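Local coordinates for protein cDNA FLJ56608, highly similar to Homo sapiens chloride channel, calcium activated, family member 1 (CLCA1), mRNA (Homo sapiens, PDB 6PYO) that may help mediate calcium-activated chloride conductance and regulate mucus secretion, this chain being its calcium-binding von Willebrand factor A domain, at residues A[104-117]-A[130-144]. Numbering follows the deposited sequence.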
loop_
_atom_site.group_PDB
_atom_site.type_symbol
_atom_site.label_atom_id
_atom_site.label_comp_id
_atom_site.label_asym_id
_atom_site.label_seq_id
_atom_site.Cartn_x
_atom_site.Cartn_y
_atom_site.Cartn_z
ATOM N N THR A 104 7.678 9.441 -8.253
ATOM C CA THR A 104 7.154 9.045 -6.957
ATOM C C THR A 104 7.135 10.193 -5.955
ATOM O O THR A 104 6.373 10.140 -4.984
ATOM C CB THR A 104 7.979 7.883 -6.387
ATOM O OG1 THR A 104 9.378 8.149 -6.574
ATOM C CG2 THR A 104 7.628 6.595 -7.088
ATOM N N ASP A 105 7.902 11.249 -6.188
ATOM C CA ASP A 105 7.908 12.393 -5.259
ATOM C C ASP A 105 6.515 13.020 -5.161
ATOM O O ASP A 105 5.978 13.537 -6.143
ATOM C CB ASP A 105 8.934 13.438 -5.710
ATOM C CG ASP A 105 9.485 14.306 -4.539
ATOM O OD1 ASP A 105 8.768 14.554 -3.525
ATOM O OD2 ASP A 105 10.655 14.754 -4.648
ATOM N N GLY A 106 5.939 12.993 -3.971
ATOM C CA GLY A 106 4.579 13.428 -3.764
ATOM C C GLY A 106 3.503 12.412 -4.081
ATOM O O GLY A 106 2.323 12.719 -3.892
ATOM N N SER A 107 3.859 11.222 -4.565
ATOM C CA SER A 107 2.922 10.110 -4.625
ATOM C C SER A 107 2.742 9.500 -3.235
ATOM O O SER A 107 3.536 9.723 -2.323
ATOM C CB SER A 107 3.399 9.055 -5.630
ATOM O OG SER A 107 4.493 8.316 -5.119
ATOM N N GLU A 108 1.647 8.769 -3.069
ATOM C CA GLU A 108 1.298 8.134 -1.816
ATOM C C GLU A 108 1.265 6.603 -1.931
ATOM O O GLU A 108 0.815 6.050 -2.942
ATOM C CB GLU A 108 -0.047 8.642 -1.355
ATOM C CG GLU A 108 -0.077 10.180 -1.036
ATOM C CD GLU A 108 -1.480 10.692 -0.835
ATOM O OE1 GLU A 108 -2.042 10.489 0.270
ATOM O OE2 GLU A 108 -2.062 11.258 -1.805
ATOM N N ILE A 109 1.748 5.935 -0.884
ATOM C CA ILE A 109 1.555 4.503 -0.649
ATOM C C ILE A 109 0.634 4.348 0.567
ATOM O O ILE A 109 0.796 5.048 1.575
ATOM C CB ILE A 109 2.900 3.801 -0.424
ATOM C CG1 ILE A 109 3.595 3.491 -1.754
ATOM C CG2 ILE A 109 2.675 2.538 0.368
ATOM C CD1 ILE A 109 3.853 4.666 -2.604
ATOM N N VAL A 110 -0.385 3.512 0.442
ATOM C CA VAL A 110 -1.199 3.092 1.579
ATOM C C VAL A 110 -0.736 1.663 1.889
ATOM O O VAL A 110 -1.058 0.720 1.150
ATOM C CB VAL A 110 -2.703 3.170 1.291
ATOM C CG1 VAL A 110 -3.504 2.693 2.497
ATOM C CG2 VAL A 110 -3.109 4.648 0.950
ATOM N N LEU A 111 0.020 1.510 2.968
ATOM C CA LEU A 111 0.614 0.237 3.386
ATOM C C LEU A 111 -0.261 -0.394 4.457
ATOM O O LEU A 111 -0.320 0.096 5.596
ATOM C CB LEU A 111 2.029 0.456 3.909
ATOM C CG LEU A 111 2.806 -0.789 4.365
ATOM C CD1 LEU A 111 2.744 -1.872 3.284
ATOM C CD2 LEU A 111 4.237 -0.379 4.661
ATOM N N LEU A 112 -0.963 -1.465 4.096
ATOM C CA LEU A 112 -1.852 -2.149 5.026
ATOM C C LEU A 112 -1.134 -3.452 5.420
ATOM O O LEU A 112 -0.907 -4.339 4.572
ATOM C CB LEU A 112 -3.235 -2.399 4.413
ATOM C CG LEU A 112 -4.000 -1.154 3.887
ATOM C CD1 LEU A 112 -5.386 -1.469 3.363
ATOM C CD2 LEU A 112 -4.135 -0.093 4.944
ATOM N N THR A 113 -0.723 -3.544 6.680
ATOM C CA THR A 113 0.077 -4.712 7.070
ATOM C C THR A 113 -0.032 -4.929 8.564
ATOM O O THR A 113 -0.316 -3.988 9.318
ATOM C CB THR A 113 1.558 -4.526 6.700
ATOM O OG1 THR A 113 2.355 -5.635 7.141
ATOM C CG2 THR A 113 2.089 -3.260 7.403
ATOM N N ASP A 114 0.256 -6.181 9.001
ATOM C CA ASP A 114 0.442 -6.404 10.437
ATOM C C ASP A 114 1.813 -5.937 10.918
ATOM O O ASP A 114 2.049 -5.874 12.132
ATOM C CB ASP A 114 0.197 -7.879 10.844
ATOM C CG ASP A 114 1.115 -8.889 10.172
ATOM O OD1 ASP A 114 2.262 -8.601 9.791
ATOM O OD2 ASP A 114 0.649 -10.025 10.043
ATOM N N GLY A 115 2.725 -5.606 10.008
ATOM C CA GLY A 115 4.006 -5.050 10.388
ATOM C C GLY A 115 5.020 -6.023 10.946
ATOM O O GLY A 115 6.089 -5.591 11.383
ATOM N N GLU A 116 4.754 -7.325 10.885
ATOM C CA GLU A 116 5.642 -8.342 11.448
ATOM C C GLU A 116 6.725 -8.668 10.427
ATOM O O GLU A 116 6.722 -9.713 9.772
ATOM C CB GLU A 116 4.825 -9.558 11.846
ATOM C CG GLU A 116 3.890 -9.205 12.960
ATOM C CD GLU A 116 2.901 -10.278 13.295
ATOM O OE1 GLU A 116 2.992 -11.354 12.677
ATOM O OE2 GLU A 116 2.034 -10.039 14.182
ATOM N N ASP A 117 7.677 -7.741 10.311
ATOM C CA ASP A 117 8.753 -7.792 9.326
ATOM C C ASP A 117 9.939 -7.033 9.904
ATOM O O ASP A 117 9.810 -5.846 10.226
ATOM C CB ASP A 117 8.299 -7.165 8.015
ATOM C CG ASP A 117 9.358 -7.221 6.934
ATOM O OD1 ASP A 117 10.513 -7.672 7.182
ATOM O OD2 ASP A 117 9.018 -6.800 5.807
ATOM N N SER A 130 12.656 8.142 -2.828
ATOM C CA SER A 130 11.490 8.156 -3.705
ATOM C C SER A 130 10.717 9.460 -3.580
ATOM O O SER A 130 10.139 9.918 -4.567
ATOM C CB SER A 130 10.579 6.968 -3.408
ATOM O OG SER A 130 9.822 7.137 -2.220
ATOM N N GLY A 131 10.712 10.068 -2.388
ATOM C CA GLY A 131 9.869 11.207 -2.103
ATOM C C GLY A 131 8.415 10.852 -1.914
ATOM O O GLY A 131 7.595 11.760 -1.738
ATOM N N ALA A 132 8.074 9.561 -1.986
ATOM C CA ALA A 132 6.727 9.098 -1.730
ATOM C C ALA A 132 6.357 9.347 -0.274
ATOM O O ALA A 132 7.209 9.507 0.597
ATOM C CB ALA A 132 6.583 7.607 -2.066
ATOM N N ILE A 133 5.056 9.408 -0.039
ATOM C CA ILE A 133 4.444 9.559 1.278
ATOM C C ILE A 133 3.900 8.196 1.636
ATOM O O ILE A 133 3.024 7.691 0.930
ATOM C CB ILE A 133 3.296 10.581 1.226
ATOM C CG1 ILE A 133 3.790 11.962 0.795
ATOM C CG2 ILE A 133 2.540 10.719 2.533
ATOM C CD1 ILE A 133 2.704 12.746 -0.047
ATOM N N ILE A 134 4.397 7.579 2.701
ATOM C CA ILE A 134 3.923 6.259 3.088
ATOM C C ILE A 134 2.968 6.387 4.278
ATOM O O ILE A 134 3.379 6.718 5.393
ATOM C CB ILE A 134 5.088 5.313 3.403
ATOM C CG1 ILE A 134 6.032 5.186 2.204
ATOM C CG2 ILE A 134 4.559 3.939 3.707
ATOM C CD1 ILE A 134 7.435 4.780 2.567
ATOM N N HIS A 135 1.683 6.128 4.038
ATOM C CA HIS A 135 0.688 5.928 5.084
ATOM C C HIS A 135 0.728 4.459 5.483
ATOM O O HIS A 135 0.771 3.578 4.617
ATOM C CB HIS A 135 -0.702 6.283 4.571
ATOM C CG HIS A 135 -0.775 7.616 3.888
ATOM N ND1 HIS A 135 -0.600 8.808 4.563
ATOM C CD2 HIS A 135 -1.063 7.950 2.607
ATOM C CE1 HIS A 135 -0.744 9.816 3.719
ATOM N NE2 HIS A 135 -0.979 9.320 2.516
ATOM N N THR A 136 0.728 4.195 6.783
ATOM C CA THR A 136 0.753 2.836 7.310
ATOM C C THR A 136 -0.487 2.612 8.161
ATOM O O THR A 136 -0.877 3.479 8.949
ATOM C CB THR A 136 2.041 2.571 8.116
ATOM O OG1 THR A 136 2.141 3.490 9.218
ATOM C CG2 THR A 136 3.265 2.735 7.244
ATOM N N VAL A 137 -1.139 1.479 7.946
ATOM C CA VAL A 137 -2.203 0.978 8.798
ATOM C C VAL A 137 -1.696 -0.345 9.373
ATOM O O VAL A 137 -1.485 -1.329 8.636
ATOM C CB VAL A 137 -3.526 0.802 8.053
ATOM C CG1 VAL A 137 -4.651 0.548 9.052
ATOM C CG2 VAL A 137 -3.856 2.041 7.227
ATOM N N ALA A 138 -1.452 -0.347 10.682
ATOM C CA ALA A 138 -1.001 -1.531 11.397
ATOM C C ALA A 138 -2.213 -2.384 11.736
ATOM O O ALA A 138 -3.133 -1.913 12.401
ATOM C CB ALA A 138 -0.245 -1.124 12.659
ATOM N N LEU A 139 -2.245 -3.626 11.254
ATOM C CA LEU A 139 -3.419 -4.472 11.441
ATOM C C LEU A 139 -3.214 -5.513 12.537
ATOM O O LEU A 139 -4.144 -6.250 12.874
ATOM C CB LEU A 139 -3.777 -5.137 10.103
ATOM C CG LEU A 139 -4.185 -4.076 9.067
ATOM C CD1 LEU A 139 -4.184 -4.595 7.673
ATOM C CD2 LEU A 139 -5.566 -3.493 9.434
ATOM N N GLY A 140 -2.028 -5.578 13.103
ATOM C CA GLY A 140 -1.782 -6.404 14.252
ATOM C C GLY A 140 -1.126 -5.570 15.327
ATOM O O GLY A 140 -0.786 -4.398 15.109
ATOM N N PRO A 141 -0.924 -6.165 16.508
ATOM C CA PRO A 141 -0.294 -5.443 17.623
ATOM C C PRO A 141 1.207 -5.632 17.732
ATOM O O PRO A 141 1.841 -4.957 18.556
ATOM C CB PRO A 141 -0.999 -6.049 18.846
ATOM C CG PRO A 141 -1.163 -7.511 18.438
ATOM C CD PRO A 141 -1.376 -7.510 16.911
ATOM N N SER A 142 1.796 -6.523 16.936
ATOM C CA SER A 142 3.220 -6.810 17.006
ATOM C C SER A 142 3.984 -6.159 15.865
ATOM O O SER A 142 5.000 -6.697 15.411
ATOM C CB SER A 142 3.455 -8.322 17.007
ATOM O OG SER A 142 2.509 -8.970 17.845
ATOM N N ALA A 143 3.504 -5.014 15.386
ATOM C CA ALA A 143 4.184 -4.300 14.313
ATOM C C ALA A 143 5.601 -3.930 14.720
ATOM O O ALA A 143 5.821 -3.360 15.789
ATOM C CB ALA A 143 3.399 -3.031 13.954
ATOM N N ALA A 144 6.563 -4.212 13.848
ATOM C CA ALA A 144 7.912 -3.699 14.047
ATOM C C ALA A 144 7.863 -2.175 14.272
ATOM O O ALA A 144 6.912 -1.523 13.824
ATOM C CB ALA A 144 8.781 -4.054 12.817
HETATM O O HOH W 1 8.252 14.219 -1.155
HETATM O O HOH W 2 1.280 -7.365 14.085
#
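Glu108 and His135 meet on one face of two neighbouring parallel strands, 108-113 and 133-138, joined through helix 124-130 as a right-handed beta-alpha-beta crossover of the Rossmann-like von Willebrand factor A fold. The Glu108 side chain, extended beyond CG, brings OE1 to the edge of the imidazole, where His135 NE2 donates a 2.7 Å hydrogen bond to the anti lone pair of Glu108 OE1. The carboxylate is turned 76° from the ring plane, yet OE1 stays close to that plane, as suits an N-H that lies in it. His135 CG lies anti to its carbonyl carbon (chi1 -49°), swinging the ring back toward strand 108-113. Leu157 N donates to His135 ND1, and Arg7 forms a salt bridge with Glu108 OE2, so both groups are held at two points; the two ring bonds are consistent with a neutral imidazole protonated on NE2. A leucine in place of His135 would probably leave Glu108 OE1 without this donor and Leu157 N without its acceptor.

On the other face, Ile109 and Ile134 lie side by side, their CG2 methyls 4.1 Å apart, while Leu111 CD2 crosses toward Thr136 CG2. Ile109 and Leu111 give the apolar surface that packs against helices 87-99 and 145-152 respectively; Thr136 adds a methyl while its OG1 bonds Ser151.

Beyond the strands, Asp114 OD2 is hydrogen-bonded to Ser18, a calcium ligand, and salt-bridged to Arg24, while OD1 accepts from Glu116 N in an Asx turn. Gly115, at positive phi, passes close to Ala143, where a CB would clash. Glu116 OE2, salt-bridged to Arg24, accepts a hydrogen bond from a water that also donates to Asp114 O at 2.6 Å and accepts from Ser142 N at 3.0 Å.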